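Local coordinates for protein putative enoyl-CoA hydratase/isomerase (Mycobacterium abscessus, PDB 4MI2) that probably isomerises the ring-epoxide form of phenylacetyl-CoA in phenylacetate degradation, as a member of the crotonase-like enoyl-CoA hydratase/isomerase family, at residues V22-E27 against S59-N64; S29-R34 against G68-E73; P51-V56 against I103-V108. One frame throughout, in Å; residues are numbered along the deposited sequence.

All three contacts belong to the crotonase-like fold of one chain. Contacts 1 and 3 lie at opposite ends of strand 55-60: contact 3 pairs its beginning with strand 107-111, contact 1 its end with strand 18-23, and their centres are about 21 Å apart. Contact 3 is buried and apolar, with valine and isoleucine methyls flanking the backbone bonds. Contact 1 is a surface contact, where pairing gives way to loops and a water bridge. Contact 2, partly buried, joins the loops leading into helices 34-49 and 71-80 and combines a single backbone bridge with carboxylates and a stacked guanidinium. It touches contact 1 where Arg25 donates to Asn30 and Ala31, but has no touch with contact 3.

Contact 1. Residues V22-E27 against S59-N64; sequences VLDRPE and SAAGKN
A beta-alpha-beta unit, strand 18-23, helix 34-49 and strand 55-60, brings these segments side by side as the two parallel strands end and their loops begin. Two hydrogen bonds, from the N-H and the C=O of Leu23, set the register. Leu23 N donates to Ser59 O at 2.9 Å, in the carbonyl plane and on a lone pair, with 163° at the hydrogen. Leu23 O receives Ala61 N at 2.9 Å, nearly along the C=O axis. Within each bridged pair the side chains share a face. Val22 and Ser59 share one: Ser59 OG sits in the crowded position between the backbone N and the carbonyl carbon (chi1 61°), which lifts it alongside Val22, 3.5 Å from CG2. Leu23 and Ala60 share the other, their CB atoms 3.9 Å apart, while the Leu23 side chain also touches Met36 of helix 34-49. Past the strands the contact loosens. Asp24 starts off away from the partner, yet OD1 ends 3.5 Å from Ala61 CB. Pro26 lays its CB 3.8 Å from Ala61 O, and next to it Gly62 adopts a positive phi of 84° with no side chain facing the proline ring. Asn30 ND2 donates to Ala61 O, tying 59-64 to the loop before helix 34-49. At the far end a water accepts from Lys63 N and donates to Pro26 O, 3.0 Å away.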
# COMPACT_ATOMS: atom_id res chain seq x y z
N VAL B 22 19.87 5.83 22.75
CA VAL B 22 20.44 7.02 22.11
C VAL B 22 21.73 6.69 21.38
O VAL B 22 22.69 6.19 21.98
CB VAL B 22 20.71 8.16 23.12
CG1 VAL B 22 21.09 9.45 22.39
CG2 VAL B 22 19.49 8.38 24.02
N LEU B 23 21.74 6.98 20.08
CA LEU B 23 22.97 6.93 19.28
C LEU B 23 23.83 8.11 19.73
O LEU B 23 23.37 9.25 19.70
CB LEU B 23 22.65 7.02 17.78
CG LEU B 23 21.60 6.05 17.25
CD1 LEU B 23 21.45 6.18 15.74
CD2 LEU B 23 21.93 4.61 17.62
N ASP B 24 25.06 7.83 20.16
CA ASP B 24 25.90 8.83 20.81
C ASP B 24 27.33 8.81 20.26
O ASP B 24 28.30 8.69 20.99
CB ASP B 24 25.89 8.59 22.32
CG ASP B 24 26.29 9.81 23.13
OD1 ASP B 24 26.33 10.95 22.61
OD2 ASP B 24 26.55 9.63 24.33
N ARG B 25 27.42 8.95 18.95
CA ARG B 25 28.68 9.14 18.26
C ARG B 25 28.55 10.40 17.39
O ARG B 25 28.75 10.34 16.18
CB ARG B 25 29.00 7.90 17.43
CG ARG B 25 30.45 7.77 17.04
CD ARG B 25 30.68 6.66 16.02
NE ARG B 25 32.04 6.71 15.49
CZ ARG B 25 32.43 6.25 14.31
NH1 ARG B 25 31.55 5.67 13.47
NH2 ARG B 25 33.70 6.35 13.94
N PRO B 26 28.18 11.54 18.02
CA PRO B 26 27.88 12.76 17.26
C PRO B 26 29.03 13.25 16.37
O PRO B 26 28.77 13.83 15.33
CB PRO B 26 27.59 13.80 18.35
CG PRO B 26 28.23 13.26 19.59
CD PRO B 26 28.11 11.77 19.47
N GLU B 27 30.27 12.99 16.80
CA GLU B 27 31.46 13.41 16.05
C GLU B 27 31.53 12.76 14.66
O GLU B 27 32.19 13.29 13.77
CB GLU B 27 32.75 13.12 16.87
CG GLU B 27 33.13 11.65 17.08
CD GLU B 27 32.47 10.99 18.30
OE1 GLU B 27 31.44 11.49 18.80
OE2 GLU B 27 33.00 9.94 18.75
N SER B 59 16.59 7.79 19.75
CA SER B 59 17.04 9.14 19.40
C SER B 59 18.54 9.16 19.13
O SER B 59 19.20 8.13 19.19
CB SER B 59 16.66 10.13 20.51
OG SER B 59 17.28 9.79 21.73
N ALA B 60 19.06 10.35 18.82
CA ALA B 60 20.48 10.49 18.44
C ALA B 60 21.05 11.86 18.81
O ALA B 60 20.40 12.89 18.64
CB ALA B 60 20.64 10.23 16.96
N ALA B 61 22.29 11.87 19.31
CA ALA B 61 22.98 13.09 19.70
C ALA B 61 23.55 13.84 18.49
O ALA B 61 23.89 13.23 17.47
CB ALA B 61 24.11 12.77 20.67
N GLY B 62 23.66 15.16 18.62
CA GLY B 62 24.24 15.99 17.57
C GLY B 62 23.23 16.36 16.50
O GLY B 62 22.03 16.26 16.71
N LYS B 63 23.73 16.78 15.34
CA LYS B 63 22.88 17.32 14.27
C LYS B 63 22.23 16.25 13.38
O LYS B 63 21.21 16.52 12.76
CB LYS B 63 23.68 18.30 13.39
N ASN B 64 22.81 15.05 13.31
CA ASN B 64 22.32 14.04 12.37
C ASN B 64 21.97 12.72 13.02
O ASN B 64 22.76 12.16 13.79
CB ASN B 64 23.36 13.84 11.28
CG ASN B 64 23.62 15.11 10.47
OD1 ASN B 64 22.68 15.78 10.02
ND2 ASN B 64 24.88 15.46 10.30
O HOH W 1 26.62 15.93 15.24

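Contact 2. Residues S29-R34 against G68-E73; sequences SNALDR and GQDLAE
Glu73, in the first turn of helix 71-80, carries its carboxylate across to the start of helix 34-49. Its CB points toward 29-34, and chi1 of -122° departs from the staggered positions; beyond CG the chain is extended. Glu73 CG comes 3.5 Å from Arg34 NH2, and CD lies over one face of the Arg34 guanidinium, offset toward the rim, with the two planes 24° apart. Stacking is therefore the geometry: the ion pair of OE1 with Arg34 NH2 is long, and no N-H points at the oxygen. What Glu73 OE1 does accept is Arg34 N, at 2.7 Å and on its syn lone pair, though bent to 141°. Glu73 OE1 also rests 3.2 Å from Asp33 CB. Glu73 OE2 stands 4.1 Å from Asp33 OD2, the two carboxylate planes nearly parallel. A water donates to both of these oxygens. Behind this the loops bridge through Leu32: its N donates to Gly68 O at 2.8 Å, and its O accepts Asp70 N at 3.0 Å, each donor above the plane of the carbonyl it meets. Two N-caps flank the bridge, Asp70 OD2 receiving Glu73 N at 2.9 Å and Asp33 OD1 receiving Met36 N. As in crotonase relatives, the loop leading into helix 71-80 probably supplies an oxyanion-hole N-H here. The chemistry implies that Glu73 serves as an additional acceptor for a helix N-terminus, while the water and the nearby Arg34 would probably temper repulsion between the Asp33 and Glu73 carboxylates.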
# COMPACT_ATOMS: atom_id res chain seq x y z
N SER B 29 28.57 11.84 13.00
CA SER B 29 27.14 11.86 12.62
C SER B 29 26.45 10.50 12.88
O SER B 29 25.56 10.09 12.13
CB SER B 29 26.98 12.31 11.17
OG SER B 29 27.38 13.66 11.00
N ASN B 30 26.88 9.84 13.94
CA ASN B 30 26.37 8.53 14.36
C ASN B 30 26.54 7.42 13.31
O ASN B 30 25.75 6.45 13.25
CB ASN B 30 24.92 8.65 14.84
CG ASN B 30 24.80 9.61 16.02
OD1 ASN B 30 25.51 9.46 17.03
ND2 ASN B 30 23.93 10.60 15.89
N ALA B 31 27.60 7.55 12.51
CA ALA B 31 27.97 6.52 11.54
C ALA B 31 28.20 5.22 12.29
O ALA B 31 28.82 5.22 13.34
CB ALA B 31 29.22 6.91 10.77
N LEU B 32 27.68 4.12 11.74
CA LEU B 32 27.66 2.85 12.47
C LEU B 32 28.93 2.04 12.22
O LEU B 32 29.09 1.43 11.16
CB LEU B 32 26.43 2.04 12.06
CG LEU B 32 25.09 2.77 12.24
CD1 LEU B 32 23.97 1.95 11.67
CD2 LEU B 32 24.83 3.10 13.71
N ASP B 33 29.84 2.05 13.19
CA ASP B 33 31.02 1.17 13.17
C ASP B 33 30.73 -0.07 14.03
O ASP B 33 29.64 -0.20 14.59
CB ASP B 33 32.27 1.93 13.61
CG ASP B 33 32.23 2.40 15.07
OD1 ASP B 33 31.20 2.23 15.75
OD2 ASP B 33 33.25 2.94 15.52
N ARG B 34 31.69 -0.99 14.14
CA ARG B 34 31.43 -2.27 14.81
C ARG B 34 30.96 -2.10 16.26
O ARG B 34 30.02 -2.77 16.69
CB ARG B 34 32.67 -3.18 14.76
CG ARG B 34 32.85 -3.87 13.42
CD ARG B 34 33.98 -4.88 13.45
NE ARG B 34 35.26 -4.18 13.58
CZ ARG B 34 35.95 -3.66 12.57
NH1 ARG B 34 37.10 -3.03 12.81
NH2 ARG B 34 35.52 -3.77 11.32
N GLY B 68 24.42 6.12 8.44
CA GLY B 68 24.58 4.74 7.99
C GLY B 68 25.97 4.18 8.28
O GLY B 68 26.65 4.64 9.20
N GLN B 69 26.38 3.19 7.50
CA GLN B 69 27.64 2.48 7.70
C GLN B 69 28.83 3.42 7.86
O GLN B 69 28.95 4.42 7.14
CB GLN B 69 27.90 1.54 6.51
CG GLN B 69 29.28 0.90 6.45
CD GLN B 69 29.59 0.03 7.65
OE1 GLN B 69 28.73 -0.72 8.12
NE2 GLN B 69 30.83 0.11 8.13
N ASP B 70 29.72 3.10 8.78
CA ASP B 70 30.95 3.87 8.92
C ASP B 70 31.84 3.69 7.67
O ASP B 70 32.18 2.57 7.28
CB ASP B 70 31.70 3.46 10.18
CG ASP B 70 32.99 4.21 10.35
OD1 ASP B 70 32.92 5.41 10.70
OD2 ASP B 70 34.05 3.62 10.11
N LEU B 71 32.21 4.80 7.05
CA LEU B 71 32.96 4.79 5.79
C LEU B 71 34.37 4.21 5.96
O LEU B 71 34.79 3.37 5.17
CB LEU B 71 33.04 6.21 5.21
CG LEU B 71 33.86 6.41 3.92
CD1 LEU B 71 33.18 5.71 2.76
CD2 LEU B 71 34.05 7.89 3.61
N ALA B 72 35.09 4.67 6.98
CA ALA B 72 36.47 4.24 7.19
C ALA B 72 36.57 2.73 7.40
O ALA B 72 37.45 2.08 6.84
CB ALA B 72 37.11 4.98 8.36
N GLU B 73 35.66 2.18 8.20
CA GLU B 73 35.67 0.74 8.46
C GLU B 73 35.28 -0.02 7.20
O GLU B 73 35.77 -1.11 6.92
CB GLU B 73 34.72 0.38 9.60
CG GLU B 73 35.41 -0.31 10.75
CD GLU B 73 34.66 -0.19 12.05
OE1 GLU B 73 33.50 -0.65 12.10
OE2 GLU B 73 35.23 0.35 13.03
O HOH W 2 35.51 3.10 14.22
O HOH W 3 36.93 -2.84 8.81

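Contact 3. Residues P51-V56 against I103-V108; sequences PAVRAV and IKVPVV
The flat groups that meet here are peptide units, while the Arg54 guanidinium bonds outside the pair; no aromatic ring of either segment takes part. The Arg54 side chain sets off away from 103-108, and its guanidinium is held by Thr211 OG1 (from NE) and by the carbonyls of Gly209 and Phe264 (from NH2). Arg54 O lies 3.5 Å from Val105 CB, and Pro106 CD comes equally near. The pyrrolidine ring of Pro106 also packs on Leu206 and Phe214, and on Leu170 of the third subunit. Two further peptides hold the parallel register, in which Val56 pairs with Val107. Val56 N donates to Pro106 O at 2.9 Å, nearly along the C=O axis. Val56 O accepts Val108 N at 2.8 Å, from 25° above the carbonyl plane, with 167° at the hydrogen. Beside the backbone, five aliphatic side chains supply the apolar contact. Val56 holds CG1 anti to the backbone N (chi1 177°), so CG2 projects tip to tip at Ile103 CG2, 3.9 Å away. Val56 CB meets Val107 CG2 at 4.1 Å on their common face of the sheet. Val105, in the turn between helix 87-102 and the strand, puts CG2 in the crowded position between the backbone N and the carbonyl carbon, bringing it to 3.6 Å from Ala55 N. Val105 CG2 also reaches Val53 CG1 at 4.0 Å, the two side chains crossing at about a right angle. The touching side-chain tips are thus all hydrocarbon, and the buried Val56 N-H and C=O are both satisfied across the strands; the carbonyls of Ile103 and Val105 are met instead by a charged group from outside the pair, Lys218 NZ of helix 211-223.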
# COMPACT_ATOMS: atom_id res chain seq x y z
N PRO B 51 10.59 -7.13 30.85
CA PRO B 51 9.13 -7.06 30.97
C PRO B 51 8.61 -5.79 31.64
O PRO B 51 7.41 -5.55 31.63
CB PRO B 51 8.79 -8.30 31.82
CG PRO B 51 10.01 -8.55 32.64
CD PRO B 51 11.19 -8.04 31.84
N ALA B 52 9.50 -4.98 32.21
CA ALA B 52 9.11 -3.68 32.75
C ALA B 52 9.00 -2.62 31.65
O ALA B 52 8.45 -1.55 31.89
CB ALA B 52 10.10 -3.24 33.80
N VAL B 53 9.51 -2.90 30.46
CA VAL B 53 9.51 -1.92 29.38
C VAL B 53 8.12 -1.83 28.74
O VAL B 53 7.56 -2.85 28.34
CB VAL B 53 10.59 -2.25 28.32
CG1 VAL B 53 10.39 -1.42 27.06
CG2 VAL B 53 11.97 -2.02 28.92
N ARG B 54 7.55 -0.63 28.68
CA ARG B 54 6.20 -0.44 28.12
C ARG B 54 6.20 0.43 26.84
O ARG B 54 5.18 0.54 26.14
CB ARG B 54 5.22 0.10 29.20
CG ARG B 54 5.48 -0.47 30.60
CD ARG B 54 4.30 -0.67 31.57
NE ARG B 54 3.00 -0.09 31.21
CZ ARG B 54 2.22 0.63 32.03
NH1 ARG B 54 2.60 0.95 33.26
NH2 ARG B 54 1.03 1.07 31.59
N ALA B 55 7.34 1.03 26.55
CA ALA B 55 7.55 1.75 25.29
C ALA B 55 9.04 2.00 25.11
O ALA B 55 9.80 1.98 26.07
CB ALA B 55 6.79 3.08 25.27
N VAL B 56 9.43 2.25 23.86
CA VAL B 56 10.81 2.49 23.50
C VAL B 56 10.90 3.81 22.73
O VAL B 56 10.04 4.12 21.90
CB VAL B 56 11.36 1.35 22.63
CG1 VAL B 56 12.79 1.64 22.17
CG2 VAL B 56 11.30 0.04 23.39
N ILE B 103 10.70 -6.30 19.38
CA ILE B 103 10.12 -5.49 20.45
C ILE B 103 8.60 -5.48 20.32
O ILE B 103 8.06 -5.05 19.30
CB ILE B 103 10.68 -4.04 20.45
CG1 ILE B 103 12.20 -4.07 20.60
CG2 ILE B 103 10.06 -3.21 21.57
CD1 ILE B 103 12.86 -2.70 20.66
N LYS B 104 7.90 -5.97 21.34
CA LYS B 104 6.44 -6.09 21.26
C LYS B 104 5.71 -4.78 21.55
O LYS B 104 4.59 -4.58 21.06
CB LYS B 104 5.96 -7.17 22.22
CG LYS B 104 6.52 -8.56 21.95
CD LYS B 104 5.98 -9.57 22.96
CE LYS B 104 7.04 -10.56 23.43
NZ LYS B 104 7.29 -11.62 22.42
N VAL B 105 6.32 -3.90 22.33
CA VAL B 105 5.69 -2.66 22.76
C VAL B 105 5.93 -1.57 21.72
O VAL B 105 6.68 -1.79 20.77
CB VAL B 105 6.15 -2.24 24.18
CG1 VAL B 105 6.07 -3.44 25.12
CG2 VAL B 105 7.56 -1.67 24.18
N PRO B 106 5.27 -0.40 21.87
CA PRO B 106 5.42 0.64 20.87
C PRO B 106 6.82 1.25 20.83
O PRO B 106 7.43 1.45 21.87
CB PRO B 106 4.39 1.69 21.30
CG PRO B 106 3.37 0.92 22.07
CD PRO B 106 4.18 -0.10 22.81
N VAL B 107 7.32 1.52 19.62
CA VAL B 107 8.66 2.09 19.43
C VAL B 107 8.51 3.40 18.70
O VAL B 107 7.89 3.45 17.64
CB VAL B 107 9.56 1.16 18.58
CG1 VAL B 107 10.93 1.79 18.37
CG2 VAL B 107 9.69 -0.20 19.24
N VAL B 108 9.06 4.46 19.28
CA VAL B 108 9.00 5.81 18.74
C VAL B 108 10.42 6.21 18.38
O VAL B 108 11.36 5.84 19.10
CB VAL B 108 8.47 6.80 19.79
CG1 VAL B 108 8.25 8.19 19.19
CG2 VAL B 108 7.18 6.27 20.42